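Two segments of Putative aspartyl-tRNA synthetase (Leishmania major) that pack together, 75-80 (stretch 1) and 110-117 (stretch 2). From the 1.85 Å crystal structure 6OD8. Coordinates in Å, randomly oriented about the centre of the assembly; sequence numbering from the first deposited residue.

Stretch 1 (75-80) PVSELS
Stretch 2 (110-117) RDGSDSVQ

No direct hydrogen bond joins these two stretches; their polar link runs through two waters that share one carboxylate oxygen. Water 1 accepts from Val76 N at 3.3 Å and donates to Asp111 OD2 at 2.7 Å. Water 2 accepts from Ser77 N at 3.1 Å and donates to the same Asp111 OD2 at 3.2 Å. Two successive backbone amides of stretch 1 are thus bridged to one side chain of stretch 2.

Stretch 2 is a hairpin. A type II' turn runs from Asp111 to Asp114. Asp111 N donates to Asp114 O at 2.8 Å, and Asp114 N donates to Asp111 O at 3.1 Å. Gly112 has phi/psi 60/-126; its positive phi favours glycine. Ser113 follows at -79/-6. Asp111 (-143/101) and Asp114 (-101/131) are extended, as are Ser115 and Val116.

Stretch 1 has a 3-10 segment at Val76 to Glu78, with phi/psi -55/-31, -62/-26 and -91/-2. Glu78 N donates to Pro75 O at 3.0 Å, and Leu79 N to Val76 O at 3.2 Å.

The register sets Val76 CA 6.2 Å from Asp111 CA and Ser77 CA 5.6 Å from Asp114 CA. Val76 (t) points toward the hairpin and is the most covered residue. Its CG2 lies 3.8 Å from Asp111 CB. Its CG1 lies 3.8 Å from both Asp114 O and Asp114 CB, and 4.3 Å from Val116 CG1. The two methyls therefore reach different strands. Leu79 (chi1 m, chi2 t) extends the apolar patch, with CD1 3.8 Å from Val116 CG1; Val116 is p.

Ser77 (p) points sideways, and its CB sits 3.3 Å from Asp114 OD2. Asp114 is m, with chi2 -71°; Asp111 is t, with chi2 -4°. Both aspartates point toward stretch 1, whereas Ser115 (p) points away.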

# COMPACT_ATOMS: atom_id res chain seq x y z
N PRO A 75 14.39 -12.53 22.12
CA PRO A 75 13.64 -13.34 21.15
C PRO A 75 14.37 -14.64 20.81
O PRO A 75 15.60 -14.71 20.83
CB PRO A 75 13.53 -12.42 19.92
CG PRO A 75 14.62 -11.44 20.08
CD PRO A 75 14.85 -11.25 21.54
N VAL A 76 13.59 -15.67 20.50
CA VAL A 76 14.17 -16.97 20.16
C VAL A 76 15.16 -16.83 19.01
O VAL A 76 16.16 -17.56 18.96
CB VAL A 76 13.04 -17.97 19.83
CG1 VAL A 76 13.62 -19.34 19.50
CG2 VAL A 76 12.08 -18.07 20.99
N SER A 77 14.93 -15.87 18.10
CA SER A 77 15.79 -15.73 16.93
C SER A 77 17.23 -15.40 17.30
O SER A 77 18.15 -15.72 16.55
CB SER A 77 15.23 -14.64 16.00
OG SER A 77 15.01 -13.42 16.70
N GLU A 78 17.44 -14.79 18.48
CA GLU A 78 18.76 -14.32 18.89
C GLU A 78 19.56 -15.35 19.68
O GLU A 78 20.71 -15.07 20.03
CB GLU A 78 18.61 -13.04 19.73
CG GLU A 78 18.13 -11.81 18.96
CD GLU A 78 17.90 -10.58 19.85
OE1 GLU A 78 18.18 -10.65 21.07
OE2 GLU A 78 17.43 -9.54 19.34
N LEU A 79 19.01 -16.53 19.95
CA LEU A 79 19.59 -17.44 20.93
C LEU A 79 20.91 -18.07 20.50
O LEU A 79 21.59 -18.67 21.34
CB LEU A 79 18.59 -18.55 21.26
CG LEU A 79 17.44 -18.08 22.14
CD1 LEU A 79 16.41 -19.19 22.36
CD2 LEU A 79 18.03 -17.59 23.45
N SER A 80 21.28 -17.96 19.23
CA SER A 80 22.56 -18.52 18.80
C SER A 80 23.68 -17.49 18.81
O SER A 80 24.83 -17.86 18.54
CB SER A 80 22.41 -19.16 17.42
OG SER A 80 21.81 -20.44 17.56
N ARG A 110 9.35 -22.42 20.30
CA ARG A 110 9.26 -21.94 18.93
C ARG A 110 8.82 -20.48 18.90
O ARG A 110 8.01 -20.05 19.72
CB ARG A 110 8.24 -22.79 18.16
CG ARG A 110 8.05 -22.47 16.72
CD ARG A 110 6.84 -23.18 16.13
NE ARG A 110 5.60 -22.41 16.28
CZ ARG A 110 4.53 -22.81 16.96
NH1 ARG A 110 4.51 -23.98 17.60
NH2 ARG A 110 3.47 -22.01 17.02
N ASP A 111 9.35 -19.73 17.94
CA ASP A 111 8.77 -18.43 17.57
C ASP A 111 8.91 -18.31 16.06
O ASP A 111 10.00 -18.03 15.55
CB ASP A 111 9.44 -17.28 18.31
CG ASP A 111 8.71 -15.96 18.10
OD1 ASP A 111 7.74 -15.92 17.32
OD2 ASP A 111 9.13 -14.96 18.71
N GLY A 112 7.82 -18.57 15.35
CA GLY A 112 7.88 -18.60 13.89
C GLY A 112 8.86 -19.66 13.43
O GLY A 112 8.81 -20.81 13.86
N SER A 113 9.82 -19.24 12.59
CA SER A 113 10.79 -20.17 12.00
C SER A 113 11.93 -20.56 12.94
O SER A 113 12.73 -21.42 12.58
CB SER A 113 11.37 -19.56 10.72
OG SER A 113 11.92 -18.28 10.97
N ASP A 114 12.02 -19.97 14.13
CA ASP A 114 13.11 -20.27 15.05
C ASP A 114 12.62 -21.21 16.15
O ASP A 114 11.58 -20.97 16.76
CB ASP A 114 13.66 -18.97 15.67
CG ASP A 114 14.36 -18.09 14.63
OD1 ASP A 114 15.47 -18.45 14.18
OD2 ASP A 114 13.79 -17.04 14.26
N SER A 115 13.38 -22.28 16.39
CA SER A 115 13.02 -23.26 17.41
C SER A 115 14.26 -23.70 18.16
O SER A 115 15.38 -23.64 17.65
CB SER A 115 12.31 -24.48 16.80
OG SER A 115 13.14 -25.09 15.82
N VAL A 116 14.06 -24.14 19.41
CA VAL A 116 15.18 -24.55 20.24
C VAL A 116 14.67 -25.57 21.26
O VAL A 116 13.53 -25.50 21.72
CB VAL A 116 15.84 -23.34 20.93
CG1 VAL A 116 14.85 -22.64 21.88
CG2 VAL A 116 17.13 -23.75 21.66
N GLN A 117 15.54 -26.51 21.61
CA GLN A 117 15.20 -27.50 22.62
C GLN A 117 15.44 -26.92 24.00
O GLN A 117 16.41 -26.20 24.23
CB GLN A 117 16.02 -28.77 22.42
CG GLN A 117 15.86 -29.77 23.55
CD GLN A 117 16.31 -31.15 23.16
OE1 GLN A 117 15.80 -31.73 22.20
NE2 GLN A 117 17.28 -31.70 23.90
O HOH W 1 10.42 -15.10 21.03
O HOH W 2 12.08 -14.84 17.57